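Long-range contact in Glyco_hydro_cc domain-containing protein (Cryptococcus neoformans, PDB 6UBC), which probably binds beta-1,3-glucan oligosaccharides through a glycoside hydrolase family 128 domain: residues Lys302-Gln316 against Thr334-Asn346. Sequence-based numbering, arbitrary orientation.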
loop_
_atom_site.group_PDB
_atom_site.type_symbol
_atom_site.label_atom_id
_atom_site.label_comp_id
_atom_site.label_asym_id
_atom_site.label_seq_id
_atom_site.Cartn_x
_atom_site.Cartn_y
_atom_site.Cartn_z
ATOM N N LYS A 302 1.159 9.396 -16.051
ATOM C CA LYS A 302 2.623 9.495 -15.910
ATOM C C LYS A 302 3.111 10.742 -16.699
ATOM O O LYS A 302 3.984 11.465 -16.176
ATOM C CB LYS A 302 3.261 8.228 -16.453
ATOM C CG LYS A 302 4.771 8.297 -16.550
ATOM C CD LYS A 302 5.491 7.368 -15.639
ATOM C CE LYS A 302 6.956 7.256 -16.013
ATOM N NZ LYS A 302 7.848 7.313 -14.826
ATOM N N ASP A 303 2.472 11.026 -17.846
ATOM C CA ASP A 303 2.766 12.175 -18.748
ATOM C C ASP A 303 2.528 13.501 -18.026
ATOM O O ASP A 303 3.076 14.501 -18.407
ATOM C CB ASP A 303 1.861 12.110 -19.986
ATOM C CG ASP A 303 2.221 10.951 -20.923
ATOM O OD1 ASP A 303 3.448 10.497 -20.898
ATOM O OD2 ASP A 303 1.293 10.511 -21.679
ATOM N N GLN A 304 1.684 13.501 -17.025
ATOM C CA GLN A 304 1.353 14.705 -16.269
ATOM C C GLN A 304 2.164 14.716 -14.980
ATOM O O GLN A 304 1.870 15.544 -14.164
ATOM C CB GLN A 304 -0.157 14.734 -16.066
ATOM C CG GLN A 304 -0.911 14.287 -17.316
ATOM C CD GLN A 304 -0.887 15.384 -18.349
ATOM O OE1 GLN A 304 -1.110 16.537 -18.014
ATOM N NE2 GLN A 304 -0.571 15.048 -19.592
ATOM N N GLY A 305 3.137 13.836 -14.788
ATOM C CA GLY A 305 3.938 13.928 -13.568
ATOM C C GLY A 305 3.554 12.918 -12.486
ATOM O O GLY A 305 4.280 12.874 -11.454
ATOM N N SER A 306 2.514 12.110 -12.679
ATOM C CA SER A 306 2.044 11.185 -11.602
ATOM C C SER A 306 3.106 10.103 -11.414
ATOM O O SER A 306 3.657 9.606 -12.437
ATOM C CB SER A 306 0.700 10.609 -11.911
ATOM O OG SER A 306 -0.250 11.649 -12.035
ATOM N N ILE A 307 3.443 9.800 -10.163
ATOM C CA ILE A 307 4.276 8.622 -9.817
ATOM C C ILE A 307 3.374 7.367 -9.803
ATOM O O ILE A 307 2.322 7.396 -9.085
ATOM C CB ILE A 307 4.998 8.845 -8.482
ATOM C CG1 ILE A 307 6.074 9.919 -8.586
ATOM C CG2 ILE A 307 5.608 7.576 -7.976
ATOM C CD1 ILE A 307 6.458 10.498 -7.257
ATOM N N LEU A 308 3.755 6.308 -10.539
ATOM C CA LEU A 308 2.933 5.085 -10.678
ATOM C C LEU A 308 3.432 3.995 -9.735
ATOM O O LEU A 308 4.600 3.597 -9.773
ATOM C CB LEU A 308 2.944 4.567 -12.084
ATOM C CG LEU A 308 2.502 5.587 -13.128
ATOM C CD1 LEU A 308 2.315 4.857 -14.433
ATOM C CD2 LEU A 308 1.227 6.301 -12.701
ATOM N N ILE A 309 2.530 3.554 -8.863
ATOM C CA ILE A 309 2.801 2.464 -7.909
ATOM C C ILE A 309 2.057 1.218 -8.418
ATOM O O ILE A 309 0.888 1.288 -8.733
ATOM C CB ILE A 309 2.401 2.908 -6.509
ATOM C CG1 ILE A 309 3.284 4.096 -6.099
ATOM C CG2 ILE A 309 2.471 1.787 -5.504
ATOM C CD1 ILE A 309 2.473 5.306 -5.676
ATOM N N SER A 310 2.722 0.083 -8.437
ATOM C CA SER A 310 2.231 -1.158 -9.099
ATOM C C SER A 310 1.001 -1.666 -8.349
ATOM O O SER A 310 0.727 -1.265 -7.206
ATOM C CB SER A 310 3.307 -2.212 -9.120
ATOM O OG SER A 310 3.445 -2.901 -7.900
ATOM N N PRO A 311 0.249 -2.619 -8.956
ATOM C CA PRO A 311 -0.699 -3.399 -8.166
ATOM C C PRO A 311 0.012 -4.146 -7.030
ATOM O O PRO A 311 1.207 -4.435 -7.110
ATOM C CB PRO A 311 -1.305 -4.430 -9.150
ATOM C CG PRO A 311 -0.997 -3.818 -10.533
ATOM C CD PRO A 311 0.363 -3.139 -10.339
ATOM N N SER A 312 -0.747 -4.456 -5.986
ATOM C CA SER A 312 -0.276 -5.225 -4.823
ATOM C C SER A 312 -0.598 -6.708 -4.995
ATOM O O SER A 312 -1.757 -7.018 -5.185
ATOM C CB SER A 312 -0.922 -4.712 -3.544
ATOM O OG SER A 312 -2.338 -4.531 -3.701
ATOM N N MET A 313 0.372 -7.574 -4.713
ATOM C CA MET A 313 0.135 -9.043 -4.714
ATOM C C MET A 313 -0.275 -9.542 -3.311
ATOM O O MET A 313 0.521 -9.485 -2.339
ATOM C CB MET A 313 1.356 -9.815 -5.205
ATOM C CG MET A 313 1.732 -9.474 -6.639
ATOM S SD MET A 313 0.480 -9.751 -7.921
ATOM C CE MET A 313 -0.300 -8.132 -7.988
ATOM N N CYS A 314 -1.410 -10.209 -3.244
ATOM C CA CYS A 314 -1.808 -10.866 -1.964
ATOM C C CYS A 314 -0.861 -12.029 -1.694
ATOM O O CYS A 314 -0.705 -12.340 -0.528
ATOM C CB CYS A 314 -3.263 -11.327 -1.960
ATOM S SG CYS A 314 -3.536 -12.648 -3.150
ATOM N N HIS A 315 -0.256 -12.629 -2.723
ATOM C CA HIS A 315 0.577 -13.863 -2.580
ATOM C C HIS A 315 1.971 -13.519 -2.048
ATOM O O HIS A 315 2.739 -14.454 -1.849
ATOM C CB HIS A 315 0.595 -14.699 -3.830
ATOM C CG HIS A 315 -0.694 -15.374 -4.130
ATOM N ND1 HIS A 315 -1.669 -14.794 -4.932
ATOM C CD2 HIS A 315 -1.176 -16.591 -3.712
ATOM C CE1 HIS A 315 -2.709 -15.639 -4.996
ATOM N NE2 HIS A 315 -2.412 -16.774 -4.319
ATOM N N GLN A 316 2.304 -12.241 -1.858
ATOM C CA GLN A 316 3.586 -11.805 -1.236
ATOM C C GLN A 316 4.717 -12.450 -2.061
ATOM O O GLN A 316 4.648 -12.427 -3.304
ATOM C CB GLN A 316 3.609 -12.206 0.249
ATOM C CG GLN A 316 2.446 -11.591 1.023
ATOM C CD GLN A 316 2.636 -11.742 2.512
ATOM O OE1 GLN A 316 3.547 -11.097 3.082
ATOM N NE2 GLN A 316 1.794 -12.613 3.095
ATOM N N THR A 334 3.516 0.614 -20.341
ATOM C CA THR A 334 4.115 1.652 -19.445
ATOM C C THR A 334 4.375 1.012 -18.092
ATOM O O THR A 334 3.380 0.519 -17.484
ATOM C CB THR A 334 3.199 2.866 -19.282
ATOM O OG1 THR A 334 3.110 3.441 -20.588
ATOM C CG2 THR A 334 3.698 3.853 -18.247
ATOM N N SER A 335 5.627 0.928 -17.651
ATOM C CA SER A 335 5.933 0.186 -16.397
ATOM C C SER A 335 5.588 1.082 -15.203
ATOM O O SER A 335 5.288 2.298 -15.366
ATOM C CB SER A 335 7.331 -0.417 -16.294
ATOM O OG SER A 335 7.361 -1.423 -15.206
ATOM N N TRP A 336 5.671 0.509 -14.023
ATOM C CA TRP A 336 5.485 1.286 -12.793
ATOM C C TRP A 336 6.818 1.923 -12.381
ATOM O O TRP A 336 7.901 1.426 -12.835
ATOM C CB TRP A 336 4.907 0.418 -11.697
ATOM C CG TRP A 336 5.739 -0.776 -11.320
ATOM C CD1 TRP A 336 6.712 -0.795 -10.369
ATOM C CD2 TRP A 336 5.560 -2.122 -11.749
ATOM N NE1 TRP A 336 7.172 -2.054 -10.209
ATOM C CE2 TRP A 336 6.460 -2.905 -11.020
ATOM C CE3 TRP A 336 4.711 -2.754 -12.645
ATOM C CZ2 TRP A 336 6.570 -4.267 -11.217
ATOM C CZ3 TRP A 336 4.831 -4.113 -12.843
ATOM C CH2 TRP A 336 5.771 -4.851 -12.150
ATOM N N ASP A 337 6.726 2.923 -11.505
ATOM C CA ASP A 337 7.922 3.566 -10.898
ATOM C C ASP A 337 8.304 2.847 -9.604
ATOM O O ASP A 337 9.491 2.741 -9.301
ATOM C CB ASP A 337 7.634 5.037 -10.655
ATOM C CG ASP A 337 7.298 5.787 -11.897
ATOM O OD1 ASP A 337 8.102 5.734 -12.786
ATOM O OD2 ASP A 337 6.259 6.430 -11.949
ATOM N N ILE A 338 7.283 2.434 -8.845
ATOM C CA ILE A 338 7.396 1.937 -7.443
ATOM C C ILE A 338 6.664 0.597 -7.317
ATOM O O ILE A 338 5.513 0.528 -7.715
ATOM C CB ILE A 338 6.918 2.998 -6.443
ATOM C CG1 ILE A 338 7.858 4.217 -6.464
ATOM C CG2 ILE A 338 6.779 2.406 -5.052
ATOM C CD1 ILE A 338 7.356 5.343 -5.660
ATOM N N THR A 339 7.371 -0.416 -6.821
ATOM C CA THR A 339 6.843 -1.784 -6.638
ATOM C C THR A 339 6.061 -1.748 -5.314
ATOM O O THR A 339 6.585 -1.302 -4.294
ATOM C CB THR A 339 7.922 -2.859 -6.626
ATOM O OG1 THR A 339 8.736 -2.672 -7.785
ATOM C CG2 THR A 339 7.320 -4.246 -6.630
ATOM N N ASN A 340 4.820 -2.211 -5.384
ATOM C CA ASN A 340 3.838 -2.162 -4.291
ATOM C C ASN A 340 3.842 -3.495 -3.574
ATOM O O ASN A 340 3.474 -4.513 -4.246
ATOM C CB ASN A 340 2.452 -1.901 -4.889
ATOM C CG ASN A 340 1.343 -1.720 -3.879
ATOM O OD1 ASN A 340 1.543 -1.960 -2.698
ATOM N ND2 ASN A 340 0.155 -1.314 -4.365
ATOM N N LEU A 341 4.101 -3.512 -2.269
ATOM C CA LEU A 341 4.023 -4.742 -1.467
ATOM C C LEU A 341 2.885 -4.636 -0.441
ATOM O O LEU A 341 2.673 -3.544 0.163
ATOM C CB LEU A 341 5.336 -4.972 -0.703
ATOM C CG LEU A 341 6.429 -5.704 -1.477
ATOM C CD1 LEU A 341 6.771 -5.003 -2.766
ATOM C CD2 LEU A 341 7.692 -5.896 -0.587
ATOM N N HIS A 342 2.317 -5.801 -0.151
ATOM C CA HIS A 342 1.484 -6.088 1.040
ATOM C C HIS A 342 2.299 -7.098 1.826
ATOM O O HIS A 342 2.626 -8.169 1.288
ATOM C CB HIS A 342 0.105 -6.634 0.597
ATOM C CG HIS A 342 -0.782 -5.533 0.141
ATOM N ND1 HIS A 342 -2.079 -5.760 -0.212
ATOM C CD2 HIS A 342 -0.519 -4.234 -0.045
ATOM C CE1 HIS A 342 -2.574 -4.619 -0.620
ATOM N NE2 HIS A 342 -1.646 -3.633 -0.543
ATOM N N ILE A 343 2.618 -6.753 3.073
ATOM C CA ILE A 343 3.416 -7.660 3.919
ATOM C C ILE A 343 2.542 -8.142 5.066
ATOM O O ILE A 343 2.147 -7.317 5.912
ATOM C CB ILE A 343 4.686 -6.958 4.380
ATOM C CG1 ILE A 343 5.551 -6.601 3.169
ATOM C CG2 ILE A 343 5.488 -7.828 5.320
ATOM C CD1 ILE A 343 6.872 -5.933 3.543
ATOM N N ASN A 344 2.268 -9.436 5.063
ATOM C CA ASN A 344 1.439 -10.077 6.124
ATOM C C ASN A 344 2.315 -11.204 6.663
ATOM O O ASN A 344 2.304 -12.280 6.061
ATOM C CB ASN A 344 0.091 -10.529 5.569
ATOM C CG ASN A 344 -0.709 -9.298 5.149
ATOM O OD1 ASN A 344 -1.091 -8.523 6.004
ATOM N ND2 ASN A 344 -1.067 -9.218 3.873
ATOM N N LYS A 345 3.070 -10.878 7.706
ATOM C CA LYS A 345 4.106 -11.764 8.251
ATOM C C LYS A 345 4.105 -11.620 9.761
ATOM O O LYS A 345 3.487 -10.696 10.253
ATOM C CB LYS A 345 5.452 -11.398 7.638
ATOM C CG LYS A 345 5.598 -11.663 6.140
ATOM C CD LYS A 345 5.487 -13.126 5.709
ATOM C CE LYS A 345 5.853 -13.213 4.256
ATOM N NZ LYS A 345 5.786 -14.589 3.731
ATOM N N ASN A 346 4.763 -12.547 10.485
ATOM C CA ASN A 346 4.821 -12.412 11.942
ATOM C C ASN A 346 6.255 -12.395 12.443
ATOM O O ASN A 346 6.417 -12.509 13.658
ATOM C CB ASN A 346 4.030 -13.488 12.667
ATOM C CG ASN A 346 4.656 -14.862 12.599
ATOM O OD1 ASN A 346 5.623 -15.080 11.872
ATOM N ND2 ASN A 346 4.075 -15.797 13.325
HETATM O O HOH W 1 6.555 9.087 -12.872
HETATM O O HOH W 2 -2.755 -1.821 -3.985
HETATM O O HOH W 3 2.901 -8.074 -2.060
HETATM O O HOH W 4 3.381 -7.122 -4.615
HETATM O O HOH W 5 -1.371 -11.319 1.949
#
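Asn-340 reaches from strand 339-345 to Ser-310 on the segment 302-316. Asn-340 CB lies 3.0 Å from Ser-310 O, with Ser-310 OG and Ile-309 CG2 also close; CG lies beside Ser-312 CB. Having CG anti to the backbone N (chi1 -176°) turns the amide toward Ser-310 O. Asn-340 ND2 donates to Ser-310 O at 2.9 Å, with the acceptor 4° out of the amide plane, and has a weak further bond to a water shared with Ser-312 OG, which is also hydrogen-bonded to Glu-274 N. OD1 accepts from Thr-369 OG1 on strand 366-375, so both ends of the buried amide are engaged and its rotation is fixed.

Ser-310 answers with three groups: OG accepts from Asn-340 N (2.9 Å) and donates to Pro-311 O; its backbone N bonds Ile-338 O; and CB stands over one face of the Trp-336 indole, 3.6 Å from the centroid of the five-membered ring. A second CH-pi contact places Ser-312 CB 3.3 Å from the centroid of the His-342 ring, whose ND1 is hydrogen-bonded to Glu-274 OE2. At one end, Lys-302 NZ makes a salt bridge to the syn lone pair of Asp-337 OD1 (2.6 Å), while OD2 takes Leu-308 N almost straight (178°). At the other, Gln-316 OE1 and NE2 clasp Asn-344 N and O.

The Ile-309/Ile-338 bridge and these polar clamps join neighbouring parallel strands of a TIM-like beta/alpha barrel. Strand 268-270 pairs with 307-309 and strand 366-375 with 339-345; the connecting chain carries helices 319-322 and 324-331, and helix 348-362 packs against Thr-339 and Leu-341 through Tyr-358.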